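Local coordinates for protein SorB (Sorangium cellulosum, PDB 6B2V) that forms a pyran ring in the growing sorangicin polyketide, acting as the pyran synthase domain of module nine in a trans-acyltransferase assembly line, at residues A83-A88 and G128-D133; P136-R141 and A238-S243; N211-P216 and M281-L286. One frame throughout, in Å; residues are numbered along the deposited sequence.

Contact 1: A83-A88 and G128-D133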
loop_
_atom_site.group_PDB
_atom_site.type_symbol
_atom_site.label_atom_id
_atom_site.label_comp_id
_atom_site.label_asym_id
_atom_site.label_seq_id
_atom_site.Cartn_x
_atom_site.Cartn_y
_atom_site.Cartn_z
ATOM N N ALA A 83 5.611 -4.286 -13.536
ATOM C CA ALA A 83 6.407 -3.147 -13.196
ATOM C C ALA A 83 5.780 -2.264 -12.154
ATOM O O ALA A 83 6.437 -1.537 -11.490
ATOM C CB ALA A 83 6.671 -2.321 -14.447
ATOM N N GLY A 84 4.474 -2.328 -12.075
ATOM C CA GLY A 84 3.758 -1.493 -11.159
ATOM C C GLY A 84 2.272 -1.552 -11.327
ATOM O O GLY A 84 1.784 -2.366 -12.022
ATOM N N ILE A 85 1.606 -0.660 -10.602
ATOM C CA ILE A 85 0.168 -0.517 -10.579
ATOM C C ILE A 85 -0.217 0.931 -10.814
ATOM O O ILE A 85 0.376 1.777 -10.340
ATOM C CB ILE A 85 -0.429 -1.070 -9.267
ATOM C CG1 ILE A 85 -0.424 -2.585 -9.294
ATOM C CG2 ILE A 85 -1.871 -0.629 -9.036
ATOM C CD1 ILE A 85 -0.745 -3.249 -7.987
ATOM N N ARG A 86 -1.232 1.147 -11.623
ATOM C CA ARG A 86 -1.722 2.485 -11.884
ATOM C C ARG A 86 -3.222 2.563 -11.600
ATOM O O ARG A 86 -3.896 1.601 -11.680
ATOM C CB ARG A 86 -1.477 2.936 -13.337
ATOM C CG ARG A 86 -0.068 3.394 -13.609
ATOM C CD ARG A 86 0.207 3.825 -15.031
ATOM N NE ARG A 86 -0.693 4.854 -15.376
ATOM C CZ ARG A 86 -1.596 4.735 -16.314
ATOM N NH1 ARG A 86 -1.668 3.636 -17.018
ATOM N NH2 ARG A 86 -2.419 5.719 -16.545
ATOM N N ASN A 87 -3.659 3.744 -11.236
ATOM C CA ASN A 87 -5.072 3.982 -11.051
ATOM C C ASN A 87 -5.789 3.019 -10.131
ATOM O O ASN A 87 -6.812 2.520 -10.448
ATOM C CB ASN A 87 -5.750 4.033 -12.411
ATOM C CG ASN A 87 -5.225 5.122 -13.274
ATOM O OD1 ASN A 87 -4.768 6.119 -12.826
ATOM N ND2 ASN A 87 -5.348 4.931 -14.538
ATOM N N ALA A 88 -5.212 2.795 -8.969
ATOM C CA ALA A 88 -5.811 1.959 -7.985
ATOM C C ALA A 88 -6.926 2.718 -7.265
ATOM O O ALA A 88 -6.829 3.878 -7.076
ATOM C CB ALA A 88 -4.771 1.489 -6.995
ATOM N N GLY A 128 -7.885 -1.686 -10.309
ATOM C CA GLY A 128 -6.782 -0.938 -10.807
ATOM C C GLY A 128 -6.184 -1.532 -12.058
ATOM O O GLY A 128 -6.743 -2.406 -12.619
ATOM N N LEU A 129 -5.001 -1.044 -12.399
ATOM C CA LEU A 129 -4.307 -1.490 -13.586
ATOM C C LEU A 129 -2.927 -2.033 -13.259
ATOM O O LEU A 129 -2.194 -1.385 -12.640
ATOM C CB LEU A 129 -4.091 -0.331 -14.536
ATOM C CG LEU A 129 -5.281 0.398 -15.128
ATOM C CD1 LEU A 129 -4.820 1.637 -15.864
ATOM C CD2 LEU A 129 -6.047 -0.496 -16.069
ATOM N N LEU A 130 -2.630 -3.223 -13.713
ATOM C CA LEU A 130 -1.318 -3.788 -13.563
ATOM C C LEU A 130 -0.522 -3.448 -14.813
ATOM O O LEU A 130 -0.936 -3.770 -15.880
ATOM C CB LEU A 130 -1.421 -5.290 -13.374
ATOM C CG LEU A 130 -1.958 -5.782 -12.048
ATOM C CD1 LEU A 130 -2.764 -7.025 -12.220
ATOM C CD2 LEU A 130 -0.868 -6.091 -11.051
ATOM N N VAL A 131 0.614 -2.791 -14.630
ATOM C CA VAL A 131 1.455 -2.348 -15.706
ATOM C C VAL A 131 2.598 -3.329 -15.908
ATOM O O VAL A 131 3.338 -3.599 -15.015
ATOM C CB VAL A 131 2.073 -1.003 -15.350
ATOM C CG1 VAL A 131 2.940 -0.488 -16.473
ATOM C CG2 VAL A 131 0.993 0.000 -14.966
ATOM N N PHE A 132 2.667 -3.823 -17.121
ATOM C CA PHE A 132 3.633 -4.792 -17.507
ATOM C C PHE A 132 4.971 -4.150 -17.721
ATOM O O PHE A 132 5.102 -3.010 -17.941
ATOM C CB PHE A 132 3.205 -5.427 -18.829
ATOM C CG PHE A 132 2.141 -6.489 -18.715
ATOM C CD1 PHE A 132 1.545 -6.789 -17.540
ATOM C CD2 PHE A 132 1.728 -7.166 -19.831
ATOM C CE1 PHE A 132 0.581 -7.746 -17.464
ATOM C CE2 PHE A 132 0.784 -8.139 -19.774
ATOM C CZ PHE A 132 0.205 -8.436 -18.586
ATOM N N ASP A 133 5.987 -4.978 -17.656
ATOM C CA ASP A 133 7.329 -4.563 -17.935
ATOM C C ASP A 133 7.498 -4.239 -19.433
ATOM O O ASP A 133 8.386 -3.542 -19.765
ATOM C CB ASP A 133 8.332 -5.614 -17.500
ATOM C CG ASP A 133 8.634 -5.556 -16.065
ATOM O OD1 ASP A 133 8.821 -4.506 -15.511
ATOM O OD2 ASP A 133 8.736 -6.589 -15.460
#
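A classic beta bulge sets two residues, Ala83 and Gly84, against Val131 in an antiparallel strand pair of the domain's N-terminal half, predicted to be a hotdog fold. Val131 O takes a firm bond from Ala83 N (2.8 Å) and a weak one from Gly84 N. In return, Val131 N reaches Gly84 O at 2.9 Å. Gly84 suits the bulge because its almost fully extended backbone (phi 172°) is easily adopted by glycine. Beyond it the ladder is regular, with Arg86 N bonded to Leu129 O at 2.9 Å and Leu129 N to Arg86 O at 3.0 Å.

The packed face carries Ile85 and Leu130, which run alongside each other in the same direction, Ile85 CG1 meeting Leu130 CD2 at 3.9 Å. Leu68 and Ala75 of helix 64-77 cover these branched apolar chains, and Tyr116 of the neighbouring strand 113-120 packs beside them. On the other face Val131 is buried against Trp240 and Ala137, and Arg86 CG crosses its CG2 at 3.8 Å. The solvent side belongs to Arg86, Leu129 and the exposed Asn87. Asn87 opens a G1 beta bulge, with Ala88, opposite Leu236; its left-handed backbone (phi 53°) is tolerated better by asparagine than by most residues. Leu129 CD1 touches both the Arg86 guanidinium, which passes obliquely, and the Asn87 amide, whose ND2 lies 3.6 Å from Leu129 CD1.

Contact 2: P136-R141 and A238-S243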
loop_
_atom_site.group_PDB
_atom_site.type_symbol
_atom_site.label_atom_id
_atom_site.label_comp_id
_atom_site.label_asym_id
_atom_site.label_seq_id
_atom_site.Cartn_x
_atom_site.Cartn_y
_atom_site.Cartn_z
ATOM N N PRO A 136 8.086 -0.821 -22.176
ATOM C CA PRO A 136 8.468 -0.081 -20.987
ATOM C C PRO A 136 7.529 1.043 -20.683
ATOM O O PRO A 136 7.184 1.767 -21.535
ATOM C CB PRO A 136 9.848 0.436 -21.331
ATOM C CG PRO A 136 10.394 -0.584 -22.267
ATOM C CD PRO A 136 9.218 -1.023 -23.087
ATOM N N ALA A 137 7.063 1.071 -19.450
ATOM C CA ALA A 137 6.183 2.109 -18.974
ATOM C C ALA A 137 6.545 2.679 -17.590
ATOM O O ALA A 137 5.999 3.639 -17.161
ATOM C CB ALA A 137 4.753 1.646 -19.031
ATOM N N GLN A 138 7.513 2.089 -16.936
ATOM C CA GLN A 138 7.910 2.547 -15.637
ATOM C C GLN A 138 8.765 3.778 -15.762
ATOM O O GLN A 138 9.728 3.786 -16.456
ATOM C CB GLN A 138 8.669 1.394 -14.964
ATOM C CG GLN A 138 9.005 1.528 -13.507
ATOM C CD GLN A 138 9.800 0.364 -12.972
ATOM O OE1 GLN A 138 10.937 0.170 -13.338
ATOM N NE2 GLN A 138 9.207 -0.379 -12.066
ATOM N N PRO A 139 8.459 4.804 -14.983
ATOM C CA PRO A 139 9.301 5.988 -14.964
ATOM C C PRO A 139 10.652 5.597 -14.401
ATOM O O PRO A 139 10.767 4.715 -13.602
ATOM C CB PRO A 139 8.627 6.915 -13.961
ATOM C CG PRO A 139 7.297 6.365 -13.720
ATOM C CD PRO A 139 7.257 4.957 -14.160
ATOM N N ALA A 140 11.669 6.350 -14.755
ATOM C CA ALA A 140 12.983 6.061 -14.281
ATOM C C ALA A 140 12.966 6.191 -12.780
ATOM O O ALA A 140 12.320 7.012 -12.240
ATOM C CB ALA A 140 13.995 7.030 -14.865
ATOM N N ARG A 141 13.747 5.343 -12.166
ATOM C CA ARG A 141 13.878 5.311 -10.745
ATOM C C ARG A 141 14.341 6.694 -10.380
ATOM O O ARG A 141 15.235 7.203 -10.918
ATOM C CB ARG A 141 14.971 4.297 -10.390
ATOM C CG ARG A 141 15.068 3.956 -8.928
ATOM C CD ARG A 141 16.203 3.020 -8.570
ATOM N NE ARG A 141 15.913 2.184 -7.448
ATOM C CZ ARG A 141 16.795 1.408 -6.852
ATOM N NH1 ARG A 141 18.046 1.404 -7.262
ATOM N NH2 ARG A 141 16.430 0.638 -5.861
ATOM N N ALA A 238 -0.232 5.829 -8.906
ATOM C CA ALA A 238 0.689 4.757 -9.222
ATOM C C ALA A 238 1.503 4.216 -8.043
ATOM O O ALA A 238 1.730 4.887 -7.133
ATOM C CB ALA A 238 1.688 5.220 -10.278
ATOM N N LEU A 239 1.909 2.975 -8.216
ATOM C CA LEU A 239 2.874 2.312 -7.370
ATOM C C LEU A 239 3.923 1.693 -8.282
ATOM O O LEU A 239 3.585 0.899 -9.080
ATOM C CB LEU A 239 2.281 1.195 -6.535
ATOM C CG LEU A 239 3.293 0.251 -5.855
ATOM C CD1 LEU A 239 4.192 0.993 -4.876
ATOM C CD2 LEU A 239 2.536 -0.781 -5.090
ATOM N N TRP A 240 5.173 2.076 -8.122
ATOM C CA TRP A 240 6.258 1.532 -8.910
ATOM C C TRP A 240 7.204 0.755 -8.000
ATOM O O TRP A 240 7.605 1.258 -7.053
ATOM C CB TRP A 240 7.002 2.654 -9.647
ATOM C CG TRP A 240 6.134 3.449 -10.571
ATOM C CD1 TRP A 240 5.818 4.742 -10.455
ATOM C CD2 TRP A 240 5.473 2.976 -11.740
ATOM N NE1 TRP A 240 5.013 5.131 -11.474
ATOM C CE2 TRP A 240 4.783 4.057 -12.283
ATOM C CE3 TRP A 240 5.407 1.754 -12.379
ATOM C CZ2 TRP A 240 4.016 3.937 -13.426
ATOM C CZ3 TRP A 240 4.626 1.656 -13.522
ATOM C CH2 TRP A 240 3.977 2.737 -14.025
ATOM N N ILE A 241 7.523 -0.476 -8.346
ATOM C CA ILE A 241 8.341 -1.330 -7.553
ATOM C C ILE A 241 9.725 -1.459 -8.191
ATOM O O ILE A 241 9.829 -1.954 -9.264
ATOM C CB ILE A 241 7.699 -2.721 -7.608
ATOM C CG1 ILE A 241 6.269 -2.671 -7.079
ATOM C CG2 ILE A 241 8.515 -3.682 -6.809
ATOM C CD1 ILE A 241 5.406 -3.804 -7.606
ATOM N N TYR A 242 10.759 -0.960 -7.545
ATOM C CA TYR A 242 12.097 -1.003 -8.126
ATOM C C TYR A 242 13.017 -2.101 -7.621
ATOM O O TYR A 242 13.758 -2.644 -8.352
ATOM C CB TYR A 242 12.767 0.374 -7.995
ATOM C CG TYR A 242 12.055 1.473 -8.722
ATOM C CD1 TYR A 242 12.142 1.592 -10.074
ATOM C CD2 TYR A 242 11.301 2.411 -8.051
ATOM C CE1 TYR A 242 11.502 2.608 -10.733
ATOM C CE2 TYR A 242 10.660 3.417 -8.699
ATOM C CZ TYR A 242 10.754 3.492 -10.048
ATOM O OH TYR A 242 10.128 4.493 -10.704
ATOM N N SER A 243 12.907 -2.389 -6.358
ATOM C CA SER A 243 13.697 -3.434 -5.741
ATOM C C SER A 243 13.079 -3.931 -4.426
ATOM O O SER A 243 12.126 -3.418 -4.017
ATOM C CB SER A 243 15.152 -3.031 -5.638
ATOM O OG SER A 243 15.302 -2.195 -4.605
#
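Pro139 CD and Gln138 CA lie over one face of the Trp240 indole, where the linker between the two halves of a double-hotdog domain crosses the end of strand 232-241. Pro139 CD makes a CH-pi contact 3.5 Å from the centroid of the Trp240 five-membered ring. A proline suits this exposed linker, since its ring presents C-H groups, those of CD polarised by the adjacent nitrogen, to the indole face and it has no backbone N-H needing an acceptor. Its carbonyl does find a donor: Tyr242 OH gives a hydrogen bond to Pro139 O at 3.0 Å. The hydroxyl approaches from above the carbonyl plane, 44° out of it, while the oxygen lies at the edge of the phenol ring, near the ring plane.

Gln138 has CG anti to the backbone N (chi1 -170°) and an extended chain, which carries its amide past Tyr242. There NE2 makes a weak bond to Ile241 O at 3.3 Å and another weak one to Ala83 O, so two backbone acceptors share one amide nitrogen. Arg141 uses both natures of its side chain. Arg141 CG lies over one face of the Tyr242 ring, 4.0 Å from its centroid, in a CH-pi contact, and NE then bonds to Cys279 O. The guanidinium plane is turned 48° from the phenol ring, and Arg141 NH2, though 3.3 Å from Ser243 OG, meets it at too poor an angle for a hydrogen bond.

Contact 3: N211-P216 and M281-L286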
loop_
_atom_site.group_PDB
_atom_site.type_symbol
_atom_site.label_atom_id
_atom_site.label_comp_id
_atom_site.label_asym_id
_atom_site.label_seq_id
_atom_site.Cartn_x
_atom_site.Cartn_y
_atom_site.Cartn_z
ATOM N N ASN A 211 1.879 -0.959 5.106
ATOM C CA ASN A 211 1.227 -0.014 6.007
ATOM C C ASN A 211 2.224 0.958 6.639
ATOM O O ASN A 211 1.905 2.056 6.906
ATOM C CB ASN A 211 0.462 -0.737 7.100
ATOM C CG ASN A 211 -0.892 -1.198 6.635
ATOM O OD1 ASN A 211 -1.384 -2.164 7.113
ATOM N ND2 ASN A 211 -1.450 -0.490 5.748
ATOM N N SER A 212 3.433 0.485 6.875
ATOM C CA SER A 212 4.469 1.358 7.396
ATOM C C SER A 212 4.788 2.489 6.421
ATOM O O SER A 212 5.214 3.508 6.803
ATOM C CB SER A 212 5.735 0.589 7.708
ATOM O OG SER A 212 5.497 -0.382 8.667
ATOM N N VAL A 213 4.753 2.191 5.156
ATOM C CA VAL A 213 4.962 3.223 4.156
ATOM C C VAL A 213 3.806 4.248 4.071
ATOM O O VAL A 213 3.994 5.399 3.906
ATOM C CB VAL A 213 5.204 2.604 2.766
ATOM C CG1 VAL A 213 5.475 3.657 1.734
ATOM C CG2 VAL A 213 6.333 1.622 2.783
ATOM N N LEU A 214 2.606 3.725 4.141
ATOM C CA LEU A 214 1.425 4.570 4.073
ATOM C C LEU A 214 1.113 5.439 5.287
ATOM O O LEU A 214 0.605 6.481 5.152
ATOM C CB LEU A 214 0.167 3.782 3.662
ATOM C CG LEU A 214 0.234 3.066 2.294
ATOM C CD1 LEU A 214 -1.125 2.588 1.854
ATOM C CD2 LEU A 214 0.890 3.893 1.215
ATOM N N VAL A 215 1.467 4.953 6.465
ATOM C CA VAL A 215 1.116 5.669 7.685
ATOM C C VAL A 215 1.653 7.080 7.739
ATOM O O VAL A 215 0.956 7.948 8.140
ATOM C CB VAL A 215 1.460 4.827 8.968
ATOM C CG1 VAL A 215 1.597 5.673 10.227
ATOM C CG2 VAL A 215 0.374 3.844 9.199
ATOM N N PRO A 216 2.883 7.305 7.331
ATOM C CA PRO A 216 3.396 8.667 7.376
ATOM C C PRO A 216 2.638 9.630 6.456
ATOM O O PRO A 216 2.538 10.757 6.773
ATOM C CB PRO A 216 4.873 8.498 7.002
ATOM C CG PRO A 216 5.160 7.182 7.517
ATOM C CD PRO A 216 3.975 6.352 7.159
ATOM N N MET A 281 10.344 1.532 -3.454
ATOM C CA MET A 281 8.998 1.667 -3.961
ATOM C C MET A 281 8.562 3.100 -3.928
ATOM O O MET A 281 8.842 3.764 -3.014
ATOM C CB MET A 281 7.975 0.875 -3.175
ATOM C CG MET A 281 8.151 -0.603 -3.232
ATOM S SD MET A 281 6.810 -1.455 -2.416
ATOM C CE MET A 281 6.944 -0.689 -0.822
ATOM N N ALA A 282 7.864 3.496 -4.982
ATOM C CA ALA A 282 7.335 4.831 -5.115
ATOM C C ALA A 282 5.816 4.810 -5.259
ATOM O O ALA A 282 5.285 4.248 -6.183
ATOM C CB ALA A 282 7.923 5.536 -6.311
ATOM N N PHE A 283 5.163 5.481 -4.316
ATOM C CA PHE A 283 3.713 5.674 -4.337
ATOM C C PHE A 283 3.464 7.106 -4.808
ATOM O O PHE A 283 3.895 8.006 -4.246
ATOM C CB PHE A 283 3.085 5.492 -2.950
ATOM C CG PHE A 283 3.021 4.081 -2.458
ATOM C CD1 PHE A 283 4.054 3.521 -1.764
ATOM C CD2 PHE A 283 1.887 3.342 -2.626
ATOM C CE1 PHE A 283 3.980 2.251 -1.310
ATOM C CE2 PHE A 283 1.809 2.085 -2.148
ATOM C CZ PHE A 283 2.852 1.537 -1.493
ATOM N N ARG A 284 2.788 7.235 -5.939
ATOM C CA ARG A 284 2.502 8.512 -6.479
ATOM C C ARG A 284 1.037 8.821 -6.422
ATOM O O ARG A 284 0.268 8.078 -6.877
ATOM C CB ARG A 284 2.846 8.579 -7.948
ATOM C CG ARG A 284 4.194 8.092 -8.323
ATOM C CD ARG A 284 5.259 8.935 -7.772
ATOM N NE ARG A 284 5.292 10.239 -8.319
ATOM C CZ ARG A 284 6.049 11.194 -7.837
ATOM N NH1 ARG A 284 6.820 10.914 -6.842
ATOM N NH2 ARG A 284 6.069 12.396 -8.381
ATOM N N GLY A 285 0.722 9.987 -5.934
ATOM C CA GLY A 285 -0.658 10.407 -5.928
ATOM C C GLY A 285 -1.675 9.647 -5.148
ATOM O O GLY A 285 -2.657 9.217 -5.661
ATOM N N LEU A 286 -1.391 9.498 -3.873
ATOM C CA LEU A 286 -2.276 8.823 -2.932
ATOM C C LEU A 286 -3.207 9.799 -2.226
ATOM O O LEU A 286 -2.790 10.773 -1.732
ATOM C CB LEU A 286 -1.458 8.137 -1.843
ATOM C CG LEU A 286 -2.252 7.568 -0.690
ATOM C CD1 LEU A 286 -2.967 6.279 -1.049
ATOM C CD2 LEU A 286 -1.381 7.330 0.537
#
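The buried apolar core between helix 207-225 and strand 279-289 is built where Val213 and Leu214 meet Phe283, with Met281 and Leu286 to its two sides along the strand. Leu214 CD2 sits over the centre of the Phe283 ring, 3.9 Å from the centroid and only 10° off the ring normal, a CH-pi contact. The leucine side chain stands roughly perpendicular to that of Phe283. Phe283 has CG anti to its carbonyl carbon (chi1 -73°), which sends the ring across toward the helix, and its second torsion, close to a right angle, turns a face to Leu214 CD2. Val213 comes to the same ring obliquely, its CG1 3.7 Å from Phe283 CE1. Its other methyl, CG2, lies 4.3 Å from Met281 CE, so the short branched valine touches both the ring and the thioether chain through its two methyls.

In this C-terminal half, predicted to be a hotdog fold like its partner, the long helix is the sausage and the strands wrapped about it are the bun. The helix and strand segments run 42° apart, with axes 10.7 Å from each other, and side chains alone bridge them: no hydrogen bond crosses. Leu236 and Leu239 also touch Phe283, while Val270 touches both Phe283 and Val213. A G1 beta bulge at Gly285 turns the chain, and past that corner Leu286 again faces the helix, its CD2 approaching Leu214 CD2 at 4.2 Å.

The three contacts follow one another across neighbouring antiparallel strands, 123-132, 82-90, 232-241 and 279-289, so the strands of the two predicted hotdog halves meet in the middle. Contacts 1 and 2 have centres about 9 Å apart and touch, Ile85 of strand 82-90 pairing with Leu239 of strand 232-241. Contact 2 in turn touches contact 3, centres about 14 Å apart, as Trp240 pairs with Ala282; helix 207-225 of contact 3 leads into strand 232-241. Contacts 1 and 3, centres about 15 Å apart, do not touch. Along the chain contact 1 closes first, and the segments of contacts 2 and 3 then alternate. Contact 1 lies within the N-terminal half, contact 3 within the C-terminal half, and contact 2 ties the linker to their junction.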